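Local structure of dual function macrocyclase-peptidase POPB (Galerina marginata, 5N4B) at residues 366-376 / 406-417. The protein cleaves peptide bonds after proline and joins peptide ends into macrocycles during biosynthesis of the highly toxic amanitin family. The protein carries 1 engineered substitution. Numbering follows the deposited sequence. Where two conformers were deposited one is given.
Sequences NCANEEYFVAI and ASIANRQKQTHF
Strand 372-376 passes strand 406-409 with the two short axes 7.8 Å apart and 159° between their directions, yet they belong to different four-stranded antiparallel sheets, successive blades of the beta-propeller domain. The pair illustrates how propeller blades join: apolar side chains fill the space between sheets, while polar groups link the strand ends and turns. In the apolar part, the Ile-376 and Ile-408 side chains lie alongside each other and run opposite ways, with CD1 of Ile-376 3.6 Å from CG1 of Ile-408. Val-374 divides its two methyls. CG1, anti to the backbone N (chi1 -173°), meets Ile-408 CD1, and CG2 sits over the centre of the Phe-417 ring, a CH-pi contact of 3.6 Å from CG2 to the centroid. The ring of Phe-417 also meets that of Tyr-433, nearly parallel to it.

Nearer the turns, the amide of Asn-410 works in both directions. Its OD1 accepts from Asn-366 ND2 at 2.9 Å, the two amide planes only moderately inclined to each other; its ND2 donates a hydrogen bond to Cys-367 O at 2.9 Å, with that oxygen in the amide plane. This double use fixes the rotation of the side chain, and a water that accepts from Asn-369 N also accepts a hydrogen bond from ND2. Next comes the type I turn from Arg-411 to Gln-414, where Gln-412 O receives the backbone N-H of Glu-370 at 2.8 Å. The extended Gln-412 side chain lays CG and CD against SG of Cys-367; its OE1 bonds to Thr-319. On the other branch of the same amide, NE2 points its hydrogen straight at Glu-370 OE1 over 3.2 Å, end-on to the C-O bond, with the carboxylate plane turned 67° from the amide.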
ATOM      1  N   ASN A 366      -4.018   3.636  19.648  1.00  8.53           N
ATOM      2  CA  ASN A 366      -4.801   4.879  19.651  1.00  9.52           C
ATOM      3  C   ASN A 366      -5.276   5.192  21.064  1.00 10.37           C
ATOM      4  O   ASN A 366      -5.658   4.295  21.818  1.00 11.74           O
ATOM      5  CB  ASN A 366      -6.017   4.787  18.759  1.00  9.38           C
ATOM      6  CG  ASN A 366      -5.692   4.716  17.291  1.00 10.70           C
ATOM      7  OD1 ASN A 366      -4.579   4.370  16.841  1.00 13.95           O
ATOM      8  ND2 ASN A 366      -6.689   5.032  16.490  1.00 10.79           N
ATOM      9  N   CYS A 367      -5.254   6.451  21.453  1.00 10.82           N
ATOM     10  CA  CYS A 367      -5.890   6.848  22.689  1.00 11.58           C
ATOM     11  C   CYS A 367      -7.374   7.066  22.423  1.00 10.47           C
ATOM     12  O   CYS A 367      -7.733   7.688  21.412  1.00 11.79           O
ATOM     13  CB  CYS A 367      -5.253   8.148  23.165  1.00 12.08           C
ATOM     14  SG  CYS A 367      -5.889   8.814  24.714  1.00 14.45           S
ATOM     15  N   ALA A 368      -8.202   6.572  23.313  1.00 10.60           N
ATOM     16  CA  ALA A 368      -9.652   6.601  23.174  1.00 10.38           C
ATOM     17  C   ALA A 368     -10.288   7.057  24.470  1.00 14.37           C
ATOM     18  O   ALA A 368      -9.824   6.739  25.581  1.00 12.94           O
ATOM     19  CB  ALA A 368     -10.201   5.229  22.813  1.00 13.48           C
ATOM     20  N   ASN A 369     -11.391   7.782  24.336  1.00 13.50           N
ATOM     21  CA  ASN A 369     -12.151   8.236  25.505  1.00 13.97           C
ATOM     22  C   ASN A 369     -11.225   8.929  26.496  1.00 14.72           C
ATOM     23  O   ASN A 369     -11.270   8.669  27.708  1.00 16.91           O
ATOM     24  CB  ASN A 369     -12.931   7.099  26.167  1.00 15.69           C
ATOM     25  CG  ASN A 369     -13.919   7.577  27.222  1.00 17.73           C
ATOM     26  OD1 ASN A 369     -14.455   8.685  27.123  1.00 20.84           O
ATOM     27  ND2 ASN A 369     -14.179   6.725  28.229  1.00 20.46           N
ATOM     28  N   GLU A 370     -10.374   9.786  25.954  1.00 14.81           N
ATOM     29  CA  GLU A 370      -9.436  10.649  26.664  1.00 15.29           C
ATOM     30  C   GLU A 370      -8.274   9.959  27.370  1.00 16.41           C
ATOM     31  O   GLU A 370      -7.175  10.521  27.374  1.00 20.12           O
ATOM     32  CB  GLU A 370     -10.134  11.566  27.665  1.00 16.89           C
ATOM     33  CG  GLU A 370     -11.074  12.615  27.015  1.00 25.05           C
ATOM     34  CD  GLU A 370     -10.382  13.763  26.225  1.00 40.76           C
ATOM     35  OE1 GLU A 370      -9.202  13.676  25.814  1.00 35.46           O
ATOM     36  OE2 GLU A 370     -11.077  14.782  25.964  1.00 47.90           O
ATOM     37  N   GLU A 371      -8.491   8.788  27.968  1.00 16.48           N
ATOM     38  CA  GLU A 371      -7.493   8.223  28.873  1.00 18.15           C
ATOM     39  C   GLU A 371      -7.163   6.760  28.618  1.00 17.95           C
ATOM     40  O   GLU A 371      -6.239   6.236  29.260  1.00 17.45           O
ATOM     41  CB  GLU A 371      -7.939   8.394  30.331  1.00 20.68           C
ATOM     42  CG  GLU A 371      -9.149   7.660  30.731  1.00 20.79           C
ATOM     43  CD  GLU A 371      -9.391   7.772  32.248  1.00 28.80           C
ATOM     44  OE1 GLU A 371      -9.543   8.921  32.728  1.00 28.44           O
ATOM     45  OE2 GLU A 371      -9.378   6.721  32.938  1.00 29.86           O
ATOM     46  N   TYR A 372      -7.911   6.076  27.769  1.00 14.46           N
ATOM     47  CA  TYR A 372      -7.705   4.665  27.489  1.00 11.43           C
ATOM     48  C   TYR A 372      -6.854   4.516  26.238  1.00 10.46           C
ATOM     49  O   TYR A 372      -6.674   5.437  25.441  1.00 12.44           O
ATOM     50  CB  TYR A 372      -9.027   3.929  27.279  1.00 12.13           C
ATOM     51  CG  TYR A 372      -9.932   3.828  28.465  1.00 14.67           C
ATOM     52  CD1 TYR A 372     -10.702   4.891  28.858  1.00 15.13           C
ATOM     53  CD2 TYR A 372      -9.996   2.653  29.183  1.00 15.77           C
ATOM     54  CE1 TYR A 372     -11.548   4.778  29.988  1.00 17.52           C
ATOM     55  CE2 TYR A 372     -10.831   2.512  30.287  1.00 17.69           C
ATOM     56  CZ  TYR A 372     -11.602   3.590  30.686  1.00 19.17           C
ATOM     57  OH  TYR A 372     -12.453   3.497  31.785  1.00 26.52           O
ATOM     58  N   PHE A 373      -6.321   3.326  26.057  1.00 10.32           N
ATOM     59  CA  PHE A 373      -5.548   3.019  24.863  1.00 10.38           C
ATOM     60  C   PHE A 373      -6.079   1.745  24.244  1.00 11.09           C
ATOM     61  O   PHE A 373      -6.363   0.783  24.945  1.00 12.44           O
ATOM     62  CB  PHE A 373      -4.059   2.888  25.161  1.00 10.43           C
ATOM     63  CG  PHE A 373      -3.452   4.137  25.701  1.00  9.81           C
ATOM     64  CD1 PHE A 373      -2.949   5.080  24.831  1.00 13.45           C
ATOM     65  CD2 PHE A 373      -3.443   4.387  27.045  1.00 12.57           C
ATOM     66  CE1 PHE A 373      -2.402   6.255  25.297  1.00 14.76           C
ATOM     67  CE2 PHE A 373      -2.877   5.567  27.511  1.00 12.73           C
ATOM     68  CZ  PHE A 373      -2.368   6.487  26.668  1.00 13.11           C
ATOM     69  N   VAL A 374      -6.216   1.736  22.922  1.00 10.11           N
ATOM     70  CA  VAL A 374      -6.600   0.553  22.149  1.00  8.27           C
ATOM     71  C   VAL A 374      -5.362   0.151  21.365  1.00  8.96           C
ATOM     72  O   VAL A 374      -4.736   0.995  20.723  1.00  8.85           O
ATOM     73  CB  VAL A 374      -7.800   0.828  21.235  1.00  9.90           C
ATOM     74  CG1 VAL A 374      -8.291  -0.445  20.570  1.00 10.25           C
ATOM     75  CG2 VAL A 374      -8.950   1.510  22.004  1.00 11.08           C
ATOM     76  N   ALA A 375      -4.975  -1.132  21.463  1.00  8.49           N
ATOM     77  CA  ALA A 375      -3.747  -1.635  20.863  1.00  9.81           C
ATOM     78  C   ALA A 375      -4.073  -2.806  19.967  1.00  8.72           C
ATOM     79  O   ALA A 375      -4.882  -3.662  20.320  1.00 10.34           O
ATOM     80  CB  ALA A 375      -2.792  -2.135  21.949  1.00 12.51           C
ATOM     81  N   ILE A 376      -3.409  -2.860  18.816  1.00  8.36           N
ATOM     82  CA  ILE A 376      -3.461  -4.022  17.930  0.67  8.15           C
ATOM     83  C   ILE A 376      -2.083  -4.638  17.940  1.00  9.33           C
ATOM     84  O   ILE A 376      -1.083  -3.958  17.646  1.00  9.13           O
ATOM     85  CB  ILE A 376      -3.907  -3.663  16.516  0.67  8.51           C
ATOM     86  CG1 ILE A 376      -5.366  -3.230  16.565  0.67 11.93           C
ATOM     87  CG2 ILE A 376      -3.730  -4.885  15.571  0.67  9.77           C
ATOM     88  CD1 ILE A 376      -5.820  -2.648  15.280  0.67 12.00           C
ATOM     89  N   ALA A 406      -6.829  -6.084  11.441  1.00  9.21           N
ATOM     90  CA  ALA A 406      -7.681  -5.123  12.132  1.00  9.90           C
ATOM     91  C   ALA A 406      -7.052  -3.732  12.138  1.00 11.59           C
ATOM     92  O   ALA A 406      -5.829  -3.583  12.148  1.00 13.58           O
ATOM     93  CB  ALA A 406      -7.888  -5.549  13.545  1.00 11.87           C
ATOM     94  N   SER A 407      -7.891  -2.709  12.127  1.00  9.86           N
ATOM     95  CA  SER A 407      -7.462  -1.328  12.329  1.00 11.41           C
ATOM     96  C   SER A 407      -8.441  -0.602  13.242  1.00 11.28           C
ATOM     97  O   SER A 407      -9.606  -0.998  13.359  1.00 12.42           O
ATOM     98  CB  SER A 407      -7.476  -0.547  11.034  1.00 15.11           C
ATOM     99  OG  SER A 407      -6.758  -1.187  10.035  1.00 24.32           O
ATOM    100  N   ILE A 408      -7.930   0.435  13.931  1.00 12.61           N
ATOM    101  CA  ILE A 408      -8.722   1.239  14.860  1.00 13.46           C
ATOM    102  C   ILE A 408      -9.040   2.541  14.176  1.00 14.86           C
ATOM    103  O   ILE A 408      -8.160   3.134  13.557  1.00 15.52           O
ATOM    104  CB  ILE A 408      -7.955   1.524  16.157  1.00 14.64           C
ATOM    105  CG1 ILE A 408      -7.367   0.269  16.775  1.00 13.69           C
ATOM    106  CG2 ILE A 408      -8.877   2.245  17.172  1.00 16.35           C
ATOM    107  CD1 ILE A 408      -6.249   0.569  17.743  1.00 19.01           C
ATOM    108  N   ALA A 409     -10.243   3.036  14.381  1.00 12.56           N
ATOM    109  CA  ALA A 409     -10.681   4.361  13.930  1.00 15.71           C
ATOM    110  C   ALA A 409     -11.387   5.061  15.087  1.00 14.18           C
ATOM    111  O   ALA A 409     -12.361   4.534  15.646  1.00 14.98           O
ATOM    112  CB  ALA A 409     -11.655   4.232  12.765  1.00 20.19           C
ATOM    113  N   ASN A 410     -10.929   6.254  15.416  1.00 13.80           N
ATOM    114  CA  ASN A 410     -11.529   6.981  16.515  1.00 13.36           C
ATOM    115  C   ASN A 410     -11.017   8.419  16.554  1.00 13.66           C
ATOM    116  O   ASN A 410     -10.066   8.807  15.866  1.00 16.12           O
ATOM    117  CB  ASN A 410     -11.291   6.301  17.859  1.00 13.47           C
ATOM    118  CG  ASN A 410      -9.933   6.548  18.421  1.00 14.20           C
ATOM    119  OD1 ASN A 410      -8.924   6.396  17.753  1.00 15.78           O
ATOM    120  ND2 ASN A 410      -9.897   6.969  19.659  1.00 15.61           N
ATOM    121  N   ARG A 411     -11.647   9.173  17.452  1.00 14.15           N
ATOM    122  CA  ARG A 411     -11.207  10.497  17.871  1.00 14.95           C
ATOM    123  C   ARG A 411     -11.087  10.436  19.382  1.00 14.35           C
ATOM    124  O   ARG A 411     -12.055  10.114  20.074  1.00 15.72           O
ATOM    125  CB  ARG A 411     -12.195  11.583  17.408  1.00 15.09           C
ATOM    126  CG  ARG A 411     -12.368  11.602  15.888  1.00 14.66           C
ATOM    127  CD  ARG A 411     -13.350  12.711  15.457  1.00 16.71           C
ATOM    128  NE  ARG A 411     -12.760  14.016  15.688  1.00 16.29           N
ATOM    129  CZ  ARG A 411     -13.452  15.127  15.834  1.00 16.17           C
ATOM    130  NH1 ARG A 411     -14.764  15.129  15.746  1.00 18.50           N
ATOM    131  NH2 ARG A 411     -12.811  16.254  16.103  1.00 19.95           N
ATOM    132  N   GLN A 412      -9.907  10.797  19.872  1.00 17.61           N
ATOM    133  CA  GLN A 412      -9.561  10.654  21.292  1.00 18.18           C
ATOM    134  C   GLN A 412     -10.605  11.217  22.248  1.00 20.02           C
ATOM    135  O   GLN A 412     -10.890  10.628  23.294  1.00 19.91           O
ATOM    136  CB  GLN A 412      -8.210  11.319  21.563  1.00 22.26           C
ATOM    137  CG  GLN A 412      -7.843  11.307  23.034  1.00 22.24           C
ATOM    138  CD  GLN A 412      -6.534  12.014  23.246  1.00 21.50           C
ATOM    139  OE1 GLN A 412      -5.535  11.701  22.588  1.00 23.91           O
ATOM    140  NE2 GLN A 412      -6.517  12.962  24.182  1.00 27.92           N
ATOM    141  N   LYS A 413     -11.162  12.385  21.950  1.00 18.11           N
ATOM    142  CA  LYS A 413     -12.065  13.012  22.897  1.00 18.52           C
ATOM    143  C   LYS A 413     -13.426  12.323  23.015  1.00 19.64           C
ATOM    144  O   LYS A 413     -14.178  12.625  23.950  1.00 22.84           O
ATOM    145  CB  LYS A 413     -12.241  14.493  22.564  1.00 21.75           C
ATOM    146  CG  LYS A 413     -13.088  14.766  21.322  1.00 21.64           C
ATOM    147  CD  LYS A 413     -13.063  16.241  20.977  1.00 28.52           C
ATOM    148  CE  LYS A 413     -13.822  16.527  19.697  1.00 33.71           C
ATOM    149  NZ  LYS A 413     -13.707  18.009  19.411  1.00 37.28           N
ATOM    150  N   GLN A 414     -13.769  11.443  22.092  1.00 17.22           N
ATOM    151  CA  GLN A 414     -15.082  10.855  22.031  1.00 17.08           C
ATOM    152  C   GLN A 414     -15.185   9.610  22.889  1.00 19.51           C
ATOM    153  O   GLN A 414     -14.173   9.008  23.276  1.00 19.10           O
ATOM    154  CB  GLN A 414     -15.445  10.557  20.560  1.00 17.09           C
ATOM    155  CG  GLN A 414     -15.544  11.810  19.754  1.00 16.90           C
ATOM    156  CD  GLN A 414     -15.828  11.589  18.284  1.00 17.42           C
ATOM    157  OE1 GLN A 414     -15.576  10.558  17.715  1.00 15.66           O
ATOM    158  NE2 GLN A 414     -16.319  12.646  17.647  1.00 16.44           N
ATOM    159  N   THR A 415     -16.424   9.209  23.168  1.00 17.26           N
ATOM    160  CA  THR A 415     -16.699   8.094  24.056  1.00 16.94           C
ATOM    161  C   THR A 415     -16.883   6.765  23.350  1.00 17.62           C
ATOM    162  O   THR A 415     -17.437   5.842  23.946  1.00 20.32           O
ATOM    163  CB  THR A 415     -17.947   8.362  24.880  1.00 22.23           C
ATOM    164  OG1 THR A 415     -19.051   8.599  23.989  1.00 22.09           O
ATOM    165  CG2 THR A 415     -17.712   9.579  25.821  1.00 23.22           C
ATOM    166  N   HIS A 416     -16.445   6.654  22.101  1.00 14.83           N
ATOM    167  CA  HIS A 416     -16.530   5.413  21.328  1.00 14.19           C
ATOM    168  C   HIS A 416     -15.265   5.292  20.492  1.00 13.31           C
ATOM    169  O   HIS A 416     -14.526   6.232  20.271  1.00 14.64           O
ATOM    170  CB  HIS A 416     -17.767   5.376  20.397  1.00 16.38           C
ATOM    171  CG  HIS A 416     -17.697   6.360  19.298  1.00 15.29           C
ATOM    172  ND1 HIS A 416     -18.142   7.667  19.431  1.00 17.98           N
ATOM    173  CD2 HIS A 416     -17.149   6.267  18.067  1.00 17.20           C
ATOM    174  CE1 HIS A 416     -17.878   8.312  18.309  1.00 16.81           C
ATOM    175  NE2 HIS A 416     -17.270   7.491  17.474  1.00 17.68           N
ATOM    176  N   PHE A 417     -15.055   4.085  19.987  1.00 13.13           N
ATOM    177  CA  PHE A 417     -14.132   3.844  18.898  1.00 13.46           C
ATOM    178  C   PHE A 417     -14.695   2.738  18.018  1.00 10.93           C
ATOM    179  O   PHE A 417     -15.598   1.992  18.417  1.00 13.43           O
ATOM    180  CB  PHE A 417     -12.711   3.516  19.368  1.00 12.91           C
ATOM    181  CG  PHE A 417     -12.570   2.284  20.235  1.00 12.54           C
ATOM    182  CD1 PHE A 417     -12.340   1.062  19.663  1.00 11.35           C
ATOM    183  CD2 PHE A 417     -12.619   2.390  21.628  1.00 14.08           C
ATOM    184  CE1 PHE A 417     -12.183  -0.071  20.503  1.00 13.79           C
ATOM    185  CE2 PHE A 417     -12.467   1.279  22.435  1.00 13.82           C
ATOM    186  CZ  PHE A 417     -12.257   0.060  21.863  1.00 14.01           C
TER
HETATM  187  O   HOH W   1      -6.170   5.806  13.666  1.00 22.26           O
HETATM  188  O   HOH W   2     -12.260   7.628  21.335  1.00  7.87           O
HETATM  189  O   HOH W   3     -14.432  11.242  26.423  1.00 24.12           O
HETATM  190  O   HOH W   4     -13.721  14.648  25.755  1.00 29.05           O